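Long-range contacts in Uly1 (Catenovulum maritimum, PDB 7DRQ), which probably degrades the algal polysaccharide ulvan as a calcium-binding ulvan lyase of polysaccharide lyase family 24: residues V10-L15 against K469-L474; A14-G19 against Y42-A47; G413-R418 against V434-V439; Y458-K463 against Y473-N478. All blocks are in the same frame, centred on the assembly; numbering follows the deposited sequence.

Contact 1: V10-L15 against K469-L474; sequences VTDQAL and KRTTYL
Ala-14 N donates to Arg-470 O at 2.8 Å, and Arg-470 N answers to Ala-14 O. The contact is the closure of the beta-propeller. The N-terminal strand 3-15 runs antiparallel to the C-terminal strand 469-478 and becomes an outer strand of the last blade. Further along, Val-10 N bonds to Thr-472 O, and Thr-472 N to Thr-11 O. Between the two sets of bonds the register shifts by one residue. Val-10 and Thr-11 both face Thr-472, and Gln-13 and Ala-14 both face Arg-470, so each group forms a classic beta bulge. Thr-11 shapes the corner. Its OG1 is anti to the backbone N (chi1 -177°) and accepts from Gln-13 N at 2.9 Å, an ST turn. Its CG2 lies 3.4 Å from Thr-472 OG1. An alanine here would probably leave Gln-13 N without this acceptor and open a gap beside Thr-472 OG1. Asp-12 and Thr-471 lie side by side at the corner. Thr-471 OG1 donates to Asp-12 OD1, at a modelled distance too short to be taken literally. Asp-12 OD2 also forms a salt bridge with Lys-9. On the face shared by Ala-14 and Thr-472, Ala-14 CB packs 3.7 Å from Thr-472 CG2.

Contact 2: A14-G19 against Y42-A47; sequences ALFFDG and YGNAIA
The N-terminal strand of the propeller ends here, and the chain that leaves it packs against the loop before strand 53-56. The touching parts run in nearly opposite directions, 169° apart, but they do not form a sheet. One direct backbone bond joins them: Phe-17 N donates to Asn-44 O at 3.0 Å. The same oxygen sits over one face of the Phe-16 ring, 3.4 Å above the plane and offset toward the rim. Asn-44 CG lies between its backbone N and carbonyl carbon (chi1 61°), which brings it to 3.6 Å from Phe-16 CZ. The amide lies alongside the ring, with the two planes 48° apart. Phe-16 also has a cation-pi contact with Arg-470. The Phe-17 ring takes Gly-43 O at its edge, near its plane. Its far end reaches Ile-46: Phe-17 CZ is 3.8 Å from Ile-46 CB. An alanine in place of Phe-17 would probably leave Ile-46 without this aromatic partner and open a gap between the two segments. Water 1 provides a second polar link. It donates to Leu-15 O at 2.7 Å and accepts from Ala-47 N at 3.0 Å. Ala-14 CB and Ala-47 CB meet nearby, 4.3 Å apart. This is buried loop packing within the long connection from the N-terminal closing strand of a beta-propeller to its first complete blade.

Contact 3: G413-R418 against V434-V439; sequences GLEQGR and VYYAPV
The guanidinium of Arg-418 lies flat on the Tyr-436 ring, centres 4.5 Å apart and planes at 28°. Tyr-436 OH is over one guanidinium face. Val-439 CG2 covers the opposite face, 3.8 Å from Arg-418 NH2. At the guanidinium edge, Arg-418 NE donates to Ala-437 O at 2.9 Å in a nearly straight bond (170°). The donor stands above that carbonyl plane, while the oxygen lies in the guanidinium plane. The side chain bends at chi3 (-61°), which turns NE to that oxygen. Tyr-436 OH donates to Glu-415 O at 2.8 Å, from above the carbonyl plane. Arg-418 N reaches the same oxygen from the other face, so two donors grip it. The second of these bonds closes the type I' turn from Glu-415 to Arg-418, between strands 408-415 and 418-425. Water 2 donates to Tyr-436 OH at 3.0 Å and to Glu-415 OE2 at 2.9 Å. Arg-433 forms a salt bridge with Glu-415 OE2 and a cation-pi contact with Tyr-436. The hairpin turn is tied to the edge strand 432-436 of its blade. Two arginines on one ring would probably polarise it, and the Glu-415 carboxylate is likely to offset part of their charge.

Contact 4: Y458-K463 against Y473-N478; sequences YYLLEK and YLQIIN
The Tyr-473 ring and the Glu-462 carboxylate lie side by side, with their planes 77° apart. They belong to the beta hairpin of strands 455-462 and 469-478, the central pair of the last propeller blade. Glu-462 OE1 is at the ring edge, 3.7 Å from Tyr-473 CE1. Water 3 also lies in the ring plane. It donates to Glu-462 OE1 at 2.7 Å and is 2.6 Å from Tyr-473 OH, so it bridges the two ends. The ring of Tyr-459 has Tyr-473 O at its edge, 3.7 Å from Tyr-459 CD1. Over the centre of the Tyr-458 ring sits Leu-460 CD2, 3.5 Å above the plane. Two hydrogen-bonded pairs hold the hairpin. Tyr-458 and Gln-475 exchange two nearly straight bonds, and Leu-460 and Tyr-473 exchange another two. Tyr-459 and Leu-474 form the non-hydrogen-bonded pair between them. They face strand 59-65 of the first blade, where Tyr-459 OH bonds to Thr-63 O and Leu-474 packs on Met-62. The other face carries Tyr-458, Leu-460, Tyr-473 and Gln-475. Here Leu-460 CD1 crosses the Gln-475 side chain obliquely, 3.8 Å from Gln-475 CD. Gln-475 NE2 is itself bonded to Glu-7 OE1. Glu-462 OE2 has a further partner in Gln-442 NE2. On the opposite face of the hairpin, Leu-474 CD1 reaches to 3.7 Å from Tyr-458 O.

How the contacts relate
Contacts 1 and 4 lie in one four-stranded antiparallel sheet, the last blade, with centres about 11 Å apart. They share Tyr-473 and Leu-474 on strand 469-478, which pairs with strands 3-15 and 455-462. Contact 2 continues from strand 3-15 and shares Ala-14 and Leu-15 with contact 1, centres about 12 Å apart. In contact 3, Leu-414 packs on Tyr-458 and Leu-460 of contact 4. Contacts 2, 3 and 4 come in series, while contact 1 pairs segments near the two ends of the chain, 454 residues apart. Contact 1 closes the ring, contact 4 builds the blade it closes, contact 2 leads on toward the first blade and contact 3 packs from the preceding sheet.

Contact 1: V10-L15 against K469-L474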
# COMPACT_ATOMS: atom_id res chain seq x y z
N VAL A 10 -10.83 8.37 -15.83
CA VAL A 10 -10.88 9.09 -14.57
C VAL A 10 -10.43 10.53 -14.75
O VAL A 10 -11.14 11.46 -14.33
CB VAL A 10 -10.03 8.36 -13.52
CG1 VAL A 10 -10.04 9.14 -12.19
CG2 VAL A 10 -10.56 6.95 -13.33
N THR A 11 -9.27 10.74 -15.35
CA THR A 11 -8.77 12.09 -15.56
C THR A 11 -7.72 12.07 -16.65
O THR A 11 -7.13 11.03 -16.95
CB THR A 11 -8.19 12.69 -14.26
OG1 THR A 11 -7.78 14.04 -14.49
CG2 THR A 11 -6.98 11.89 -13.80
N ASP A 12 -7.53 13.23 -17.27
CA ASP A 12 -6.41 13.49 -18.16
C ASP A 12 -5.34 14.33 -17.48
O ASP A 12 -4.40 14.78 -18.15
CB ASP A 12 -6.88 14.20 -19.43
CG ASP A 12 -7.68 13.30 -20.34
OD1 ASP A 12 -7.25 12.15 -20.57
OD2 ASP A 12 -8.74 13.75 -20.82
N GLN A 13 -5.47 14.56 -16.17
CA GLN A 13 -4.59 15.48 -15.46
C GLN A 13 -3.92 14.83 -14.26
O GLN A 13 -3.58 15.52 -13.30
CB GLN A 13 -5.36 16.72 -15.01
CG GLN A 13 -6.09 17.45 -16.11
CD GLN A 13 -6.04 18.95 -15.91
OE1 GLN A 13 -6.29 19.44 -14.81
NE2 GLN A 13 -5.71 19.68 -16.97
N ALA A 14 -3.72 13.51 -14.29
CA ALA A 14 -3.04 12.84 -13.18
C ALA A 14 -1.57 13.22 -13.15
O ALA A 14 -0.89 13.23 -14.19
CB ALA A 14 -3.19 11.32 -13.30
N LEU A 15 -1.07 13.52 -11.96
CA LEU A 15 0.31 13.97 -11.81
C LEU A 15 1.30 12.84 -12.15
O LEU A 15 1.12 11.69 -11.74
CB LEU A 15 0.56 14.48 -10.40
CG LEU A 15 2.01 14.87 -10.06
CD1 LEU A 15 2.45 16.06 -10.93
CD2 LEU A 15 2.16 15.21 -8.58
N LYS A 469 1.27 15.60 -16.75
CA LYS A 469 -0.17 15.36 -16.67
C LYS A 469 -0.52 14.19 -17.58
O LYS A 469 -0.30 14.25 -18.79
CB LYS A 469 -0.97 16.60 -17.09
CG LYS A 469 -0.87 17.76 -16.10
CD LYS A 469 -1.47 19.04 -16.69
CE LYS A 469 -0.57 19.64 -17.77
NZ LYS A 469 0.74 20.14 -17.22
N ARG A 470 -1.06 13.12 -17.00
CA ARG A 470 -1.31 11.90 -17.74
C ARG A 470 -2.75 11.44 -17.52
O ARG A 470 -3.48 11.99 -16.68
CB ARG A 470 -0.34 10.78 -17.34
CG ARG A 470 1.12 11.19 -17.36
CD ARG A 470 1.72 10.98 -18.72
NE ARG A 470 3.06 11.56 -18.86
CZ ARG A 470 4.18 10.86 -18.98
NH1 ARG A 470 4.14 9.53 -18.97
NH2 ARG A 470 5.34 11.48 -19.13
N THR A 471 -3.14 10.41 -18.25
CA THR A 471 -4.51 9.94 -18.28
C THR A 471 -4.62 8.61 -17.53
O THR A 471 -3.83 7.70 -17.78
CB THR A 471 -5.01 9.78 -19.72
OG1 THR A 471 -5.03 11.07 -20.35
CG2 THR A 471 -6.42 9.20 -19.73
N THR A 472 -5.60 8.51 -16.64
CA THR A 472 -5.87 7.28 -15.92
C THR A 472 -7.27 6.78 -16.24
O THR A 472 -8.17 7.56 -16.58
CB THR A 472 -5.75 7.46 -14.39
OG1 THR A 472 -6.62 8.51 -13.98
CG2 THR A 472 -4.32 7.82 -14.02
N TYR A 473 -7.44 5.47 -16.11
CA TYR A 473 -8.68 4.79 -16.40
C TYR A 473 -9.01 3.86 -15.25
O TYR A 473 -8.13 3.41 -14.51
CB TYR A 473 -8.58 3.95 -17.68
CG TYR A 473 -8.73 4.79 -18.92
CD1 TYR A 473 -7.64 5.43 -19.47
CD2 TYR A 473 -9.97 4.96 -19.51
CE1 TYR A 473 -7.78 6.21 -20.61
CE2 TYR A 473 -10.12 5.73 -20.64
CZ TYR A 473 -9.02 6.36 -21.18
OH TYR A 473 -9.17 7.14 -22.31
N LEU A 474 -10.30 3.55 -15.13
CA LEU A 474 -10.78 2.46 -14.29
C LEU A 474 -11.38 1.39 -15.18
O LEU A 474 -12.25 1.68 -16.01
CB LEU A 474 -11.84 2.96 -13.31
CG LEU A 474 -12.67 1.86 -12.62
CD1 LEU A 474 -11.78 1.00 -11.72
CD2 LEU A 474 -13.84 2.47 -11.81

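Contact 2: A14-G19 against Y42-A47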
# COMPACT_ATOMS: atom_id res chain seq x y z
N ALA A 14 -3.72 13.51 -14.29
CA ALA A 14 -3.04 12.84 -13.18
C ALA A 14 -1.57 13.22 -13.15
O ALA A 14 -0.89 13.23 -14.19
CB ALA A 14 -3.19 11.32 -13.30
N LEU A 15 -1.07 13.52 -11.96
CA LEU A 15 0.31 13.97 -11.81
C LEU A 15 1.30 12.84 -12.15
O LEU A 15 1.12 11.69 -11.74
CB LEU A 15 0.56 14.48 -10.40
CG LEU A 15 2.01 14.87 -10.06
CD1 LEU A 15 2.45 16.06 -10.93
CD2 LEU A 15 2.16 15.21 -8.58
N PHE A 16 2.34 13.19 -12.89
CA PHE A 16 3.41 12.27 -13.24
C PHE A 16 4.74 13.00 -13.14
O PHE A 16 4.82 14.18 -13.50
CB PHE A 16 3.21 11.71 -14.64
CG PHE A 16 4.19 10.66 -15.03
CD1 PHE A 16 3.99 9.33 -14.69
CD2 PHE A 16 5.31 10.99 -15.78
CE1 PHE A 16 4.90 8.35 -15.06
CE2 PHE A 16 6.23 10.02 -16.16
CZ PHE A 16 6.02 8.70 -15.79
N PHE A 17 5.76 12.30 -12.66
CA PHE A 17 7.08 12.90 -12.50
C PHE A 17 7.87 12.67 -13.79
O PHE A 17 8.48 11.61 -13.97
CB PHE A 17 7.78 12.32 -11.28
CG PHE A 17 6.95 12.38 -10.03
CD1 PHE A 17 6.16 13.49 -9.76
CD2 PHE A 17 6.96 11.34 -9.12
CE1 PHE A 17 5.40 13.55 -8.60
CE2 PHE A 17 6.20 11.40 -7.95
CZ PHE A 17 5.41 12.50 -7.70
N ASP A 18 7.84 13.65 -14.68
CA ASP A 18 8.38 13.51 -16.03
C ASP A 18 9.86 13.84 -16.13
O ASP A 18 10.40 13.88 -17.25
CB ASP A 18 7.58 14.38 -17.00
CG ASP A 18 7.76 15.86 -16.75
OD1 ASP A 18 7.88 16.29 -15.58
OD2 ASP A 18 7.79 16.61 -17.75
N GLY A 19 10.53 14.09 -15.01
CA GLY A 19 11.95 14.40 -15.01
C GLY A 19 12.83 13.19 -14.84
O GLY A 19 12.51 12.11 -15.36
N TYR A 42 12.23 8.38 -6.01
CA TYR A 42 12.05 6.93 -6.01
C TYR A 42 11.42 6.49 -7.32
O TYR A 42 12.14 6.31 -8.31
CB TYR A 42 11.23 6.52 -4.79
CG TYR A 42 11.96 6.90 -3.52
CD1 TYR A 42 13.02 6.14 -3.06
CD2 TYR A 42 11.63 8.05 -2.81
CE1 TYR A 42 13.71 6.49 -1.92
CE2 TYR A 42 12.31 8.41 -1.66
CZ TYR A 42 13.35 7.63 -1.22
OH TYR A 42 14.03 7.98 -0.07
N GLY A 43 10.09 6.35 -7.36
CA GLY A 43 9.41 6.05 -8.60
C GLY A 43 8.94 7.31 -9.30
O GLY A 43 8.92 8.40 -8.73
N ASN A 44 8.58 7.18 -10.57
CA ASN A 44 8.12 8.35 -11.31
C ASN A 44 6.60 8.44 -11.40
O ASN A 44 6.09 9.41 -11.95
CB ASN A 44 8.75 8.38 -12.72
CG ASN A 44 8.39 7.17 -13.57
OD1 ASN A 44 7.50 6.39 -13.23
ND2 ASN A 44 9.08 7.03 -14.71
N ALA A 45 5.87 7.48 -10.83
CA ALA A 45 4.41 7.40 -11.01
C ALA A 45 3.74 7.32 -9.64
O ALA A 45 3.74 6.27 -8.99
CB ALA A 45 4.05 6.20 -11.88
N ILE A 46 3.18 8.45 -9.20
CA ILE A 46 2.46 8.52 -7.92
C ILE A 46 0.96 8.28 -8.09
O ILE A 46 0.24 8.19 -7.08
CB ILE A 46 2.74 9.88 -7.25
CG1 ILE A 46 2.48 9.82 -5.74
CG2 ILE A 46 1.96 11.01 -7.95
CD1 ILE A 46 3.14 10.95 -4.95
N ALA A 47 0.48 8.15 -9.32
CA ALA A 47 -0.94 7.91 -9.61
C ALA A 47 -1.10 7.01 -10.83
O ALA A 47 -0.59 7.34 -11.92
CB ALA A 47 -1.66 9.24 -9.83
O HOH W 1 1.66 9.05 -11.98

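Contact 3: G413-R418 against V434-V439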
# COMPACT_ATOMS: atom_id res chain seq x y z
N GLY A 413 -1.81 -8.41 -14.21
CA GLY A 413 -0.74 -7.54 -14.63
C GLY A 413 -0.96 -7.02 -16.02
O GLY A 413 -2.04 -7.14 -16.60
N LEU A 414 0.10 -6.42 -16.55
CA LEU A 414 0.10 -5.85 -17.89
C LEU A 414 1.12 -6.60 -18.72
O LEU A 414 2.27 -6.77 -18.30
CB LEU A 414 0.43 -4.36 -17.85
CG LEU A 414 -0.52 -3.55 -16.96
CD1 LEU A 414 -0.04 -2.11 -16.75
CD2 LEU A 414 -1.93 -3.56 -17.57
N GLU A 415 0.70 -7.07 -19.89
CA GLU A 415 1.60 -7.71 -20.84
C GLU A 415 1.48 -6.95 -22.15
O GLU A 415 0.38 -6.86 -22.70
CB GLU A 415 1.26 -9.19 -21.02
CG GLU A 415 2.25 -9.96 -21.87
CD GLU A 415 2.04 -11.45 -21.76
OE1 GLU A 415 2.52 -12.05 -20.77
OE2 GLU A 415 1.38 -12.02 -22.65
N GLN A 416 2.60 -6.39 -22.61
CA GLN A 416 2.60 -5.47 -23.75
C GLN A 416 1.61 -4.35 -23.54
O GLN A 416 0.96 -3.89 -24.50
CB GLN A 416 2.32 -6.22 -25.05
CG GLN A 416 3.39 -7.23 -25.44
CD GLN A 416 2.98 -8.10 -26.63
OE1 GLN A 416 3.83 -8.68 -27.30
NE2 GLN A 416 1.68 -8.20 -26.88
N GLY A 417 1.43 -3.91 -22.29
CA GLY A 417 0.52 -2.84 -21.96
C GLY A 417 -0.91 -3.24 -21.73
O GLY A 417 -1.72 -2.40 -21.33
N ARG A 418 -1.27 -4.51 -21.97
CA ARG A 418 -2.65 -4.95 -21.93
C ARG A 418 -2.89 -5.81 -20.70
O ARG A 418 -2.06 -6.67 -20.37
CB ARG A 418 -3.00 -5.73 -23.19
CG ARG A 418 -2.54 -5.00 -24.46
CD ARG A 418 -3.39 -5.34 -25.65
NE ARG A 418 -3.35 -6.76 -25.99
CZ ARG A 418 -2.44 -7.32 -26.77
NH1 ARG A 418 -1.45 -6.60 -27.29
NH2 ARG A 418 -2.52 -8.62 -27.04
N VAL A 434 -6.51 -16.73 -18.15
CA VAL A 434 -7.95 -16.75 -18.29
C VAL A 434 -8.51 -15.42 -18.76
O VAL A 434 -9.73 -15.32 -18.99
CB VAL A 434 -8.63 -17.18 -16.97
CG1 VAL A 434 -8.40 -18.67 -16.72
CG2 VAL A 434 -8.05 -16.40 -15.81
N TYR A 435 -7.67 -14.40 -18.92
CA TYR A 435 -8.10 -13.13 -19.50
C TYR A 435 -6.89 -12.45 -20.11
O TYR A 435 -5.81 -12.42 -19.51
CB TYR A 435 -8.74 -12.21 -18.46
CG TYR A 435 -9.14 -10.87 -19.02
CD1 TYR A 435 -10.37 -10.70 -19.64
CD2 TYR A 435 -8.29 -9.77 -18.93
CE1 TYR A 435 -10.75 -9.48 -20.15
CE2 TYR A 435 -8.66 -8.54 -19.45
CZ TYR A 435 -9.90 -8.40 -20.06
OH TYR A 435 -10.29 -7.19 -20.59
N TYR A 436 -7.07 -11.91 -21.32
CA TYR A 436 -6.04 -11.06 -21.92
C TYR A 436 -6.75 -10.11 -22.86
O TYR A 436 -7.41 -10.56 -23.80
CB TYR A 436 -4.98 -11.89 -22.65
CG TYR A 436 -3.77 -11.09 -23.10
CD1 TYR A 436 -3.31 -10.00 -22.36
CD2 TYR A 436 -3.07 -11.43 -24.26
CE1 TYR A 436 -2.20 -9.27 -22.77
CE2 TYR A 436 -1.96 -10.71 -24.67
CZ TYR A 436 -1.53 -9.63 -23.93
OH TYR A 436 -0.43 -8.91 -24.35
N ALA A 437 -6.64 -8.81 -22.59
CA ALA A 437 -7.29 -7.82 -23.43
C ALA A 437 -6.78 -7.96 -24.86
O ALA A 437 -5.61 -8.28 -25.08
CB ALA A 437 -7.02 -6.41 -22.91
N PRO A 438 -7.64 -7.71 -25.85
CA PRO A 438 -7.29 -8.02 -27.24
C PRO A 438 -6.40 -6.98 -27.89
O PRO A 438 -6.32 -5.82 -27.47
CB PRO A 438 -8.66 -8.07 -27.93
CG PRO A 438 -9.47 -7.06 -27.16
CD PRO A 438 -9.03 -7.23 -25.71
N VAL A 439 -5.79 -7.39 -28.98
CA VAL A 439 -4.98 -6.51 -29.79
C VAL A 439 -5.90 -5.36 -30.20
O VAL A 439 -7.04 -5.57 -30.43
CB VAL A 439 -4.50 -7.28 -31.03
CG1 VAL A 439 -4.00 -6.35 -32.08
CG2 VAL A 439 -3.51 -8.36 -30.65
O HOH W 2 1.64 -10.84 -25.27

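Contact 4: Y458-K463 against Y473-N478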
# COMPACT_ATOMS: atom_id res chain seq x y z
N TYR A 458 -9.51 -2.33 -11.81
CA TYR A 458 -8.14 -2.08 -12.24
C TYR A 458 -8.00 -0.59 -12.51
O TYR A 458 -8.62 -0.06 -13.43
CB TYR A 458 -7.81 -2.90 -13.50
CG TYR A 458 -6.37 -3.33 -13.62
CD1 TYR A 458 -5.40 -2.90 -12.72
CD2 TYR A 458 -5.97 -4.17 -14.67
CE1 TYR A 458 -4.09 -3.31 -12.85
CE2 TYR A 458 -4.67 -4.58 -14.80
CZ TYR A 458 -3.72 -4.15 -13.90
OH TYR A 458 -2.43 -4.58 -14.06
N TYR A 459 -7.16 0.05 -11.72
CA TYR A 459 -6.97 1.50 -11.76
C TYR A 459 -5.65 1.72 -12.49
O TYR A 459 -4.59 1.33 -11.99
CB TYR A 459 -6.96 2.03 -10.32
CG TYR A 459 -6.93 3.53 -10.10
CD1 TYR A 459 -7.07 4.43 -11.14
CD2 TYR A 459 -6.74 4.03 -8.81
CE1 TYR A 459 -7.03 5.81 -10.91
CE2 TYR A 459 -6.70 5.38 -8.57
CZ TYR A 459 -6.84 6.28 -9.61
OH TYR A 459 -6.79 7.62 -9.31
N LEU A 460 -5.71 2.32 -13.67
CA LEU A 460 -4.65 2.18 -14.66
C LEU A 460 -4.14 3.52 -15.16
O LEU A 460 -4.92 4.44 -15.39
CB LEU A 460 -5.18 1.37 -15.86
CG LEU A 460 -5.50 -0.09 -15.57
CD1 LEU A 460 -6.56 -0.61 -16.54
CD2 LEU A 460 -4.23 -0.95 -15.66
N LEU A 461 -2.82 3.61 -15.37
CA LEU A 461 -2.18 4.75 -16.02
C LEU A 461 -1.97 4.41 -17.50
O LEU A 461 -1.32 3.41 -17.83
CB LEU A 461 -0.84 5.07 -15.36
CG LEU A 461 0.06 6.12 -16.03
CD1 LEU A 461 -0.56 7.48 -15.94
CD2 LEU A 461 1.44 6.12 -15.37
N GLU A 462 -2.51 5.25 -18.39
CA GLU A 462 -2.37 4.97 -19.82
C GLU A 462 -0.94 5.25 -20.28
O GLU A 462 -0.32 6.24 -19.88
CB GLU A 462 -3.36 5.80 -20.64
CG GLU A 462 -3.29 5.52 -22.16
CD GLU A 462 -4.49 6.11 -22.91
OE1 GLU A 462 -4.87 7.27 -22.63
OE2 GLU A 462 -5.08 5.41 -23.77
N LYS A 463 -0.43 4.35 -21.12
CA LYS A 463 0.93 4.46 -21.63
C LYS A 463 1.02 5.53 -22.71
O LYS A 463 0.03 5.89 -23.36
CB LYS A 463 1.38 3.12 -22.21
CG LYS A 463 2.86 2.86 -21.99
CD LYS A 463 3.17 1.38 -22.15
CE LYS A 463 3.58 1.08 -23.57
NZ LYS A 463 5.01 1.41 -23.82
N TYR A 473 -7.44 5.47 -16.11
CA TYR A 473 -8.68 4.79 -16.40
C TYR A 473 -9.01 3.86 -15.25
O TYR A 473 -8.13 3.41 -14.51
CB TYR A 473 -8.58 3.95 -17.68
CG TYR A 473 -8.73 4.79 -18.92
CD1 TYR A 473 -7.64 5.43 -19.47
CD2 TYR A 473 -9.97 4.96 -19.51
CE1 TYR A 473 -7.78 6.21 -20.61
CE2 TYR A 473 -10.12 5.73 -20.64
CZ TYR A 473 -9.02 6.36 -21.18
OH TYR A 473 -9.17 7.14 -22.31
N LEU A 474 -10.30 3.55 -15.13
CA LEU A 474 -10.78 2.46 -14.29
C LEU A 474 -11.38 1.39 -15.18
O LEU A 474 -12.25 1.68 -16.01
CB LEU A 474 -11.84 2.96 -13.31
CG LEU A 474 -12.67 1.86 -12.62
CD1 LEU A 474 -11.78 1.00 -11.72
CD2 LEU A 474 -13.84 2.47 -11.81
N GLN A 475 -10.94 0.14 -15.00
CA GLN A 475 -11.59 -1.00 -15.64
C GLN A 475 -12.27 -1.86 -14.59
O GLN A 475 -11.73 -2.07 -13.49
CB GLN A 475 -10.60 -1.84 -16.45
CG GLN A 475 -10.11 -1.14 -17.72
CD GLN A 475 -9.33 -2.07 -18.63
OE1 GLN A 475 -9.05 -3.22 -18.28
NE2 GLN A 475 -8.97 -1.57 -19.81
N ILE A 476 -13.47 -2.34 -14.91
CA ILE A 476 -14.21 -3.24 -14.04
C ILE A 476 -14.35 -4.56 -14.78
O ILE A 476 -14.99 -4.62 -15.85
CB ILE A 476 -15.57 -2.66 -13.62
CG1 ILE A 476 -15.38 -1.29 -12.98
CG2 ILE A 476 -16.27 -3.59 -12.63
CD1 ILE A 476 -16.69 -0.56 -12.68
N ILE A 477 -13.72 -5.60 -14.25
CA ILE A 477 -13.59 -6.88 -14.92
C ILE A 477 -14.25 -7.93 -14.02
O ILE A 477 -13.90 -8.06 -12.85
CB ILE A 477 -12.12 -7.23 -15.21
CG1 ILE A 477 -11.53 -6.26 -16.25
CG2 ILE A 477 -12.00 -8.66 -15.69
CD1 ILE A 477 -9.98 -6.28 -16.29
N ASN A 478 -15.23 -8.64 -14.57
CA ASN A 478 -15.95 -9.66 -13.83
C ASN A 478 -15.11 -10.93 -13.78
O ASN A 478 -14.75 -11.49 -14.82
CB ASN A 478 -17.30 -9.94 -14.50
CG ASN A 478 -18.25 -10.67 -13.59
OD1 ASN A 478 -17.87 -11.62 -12.92
ND2 ASN A 478 -19.50 -10.23 -13.56
O HOH W 3 -7.19 8.49 -23.32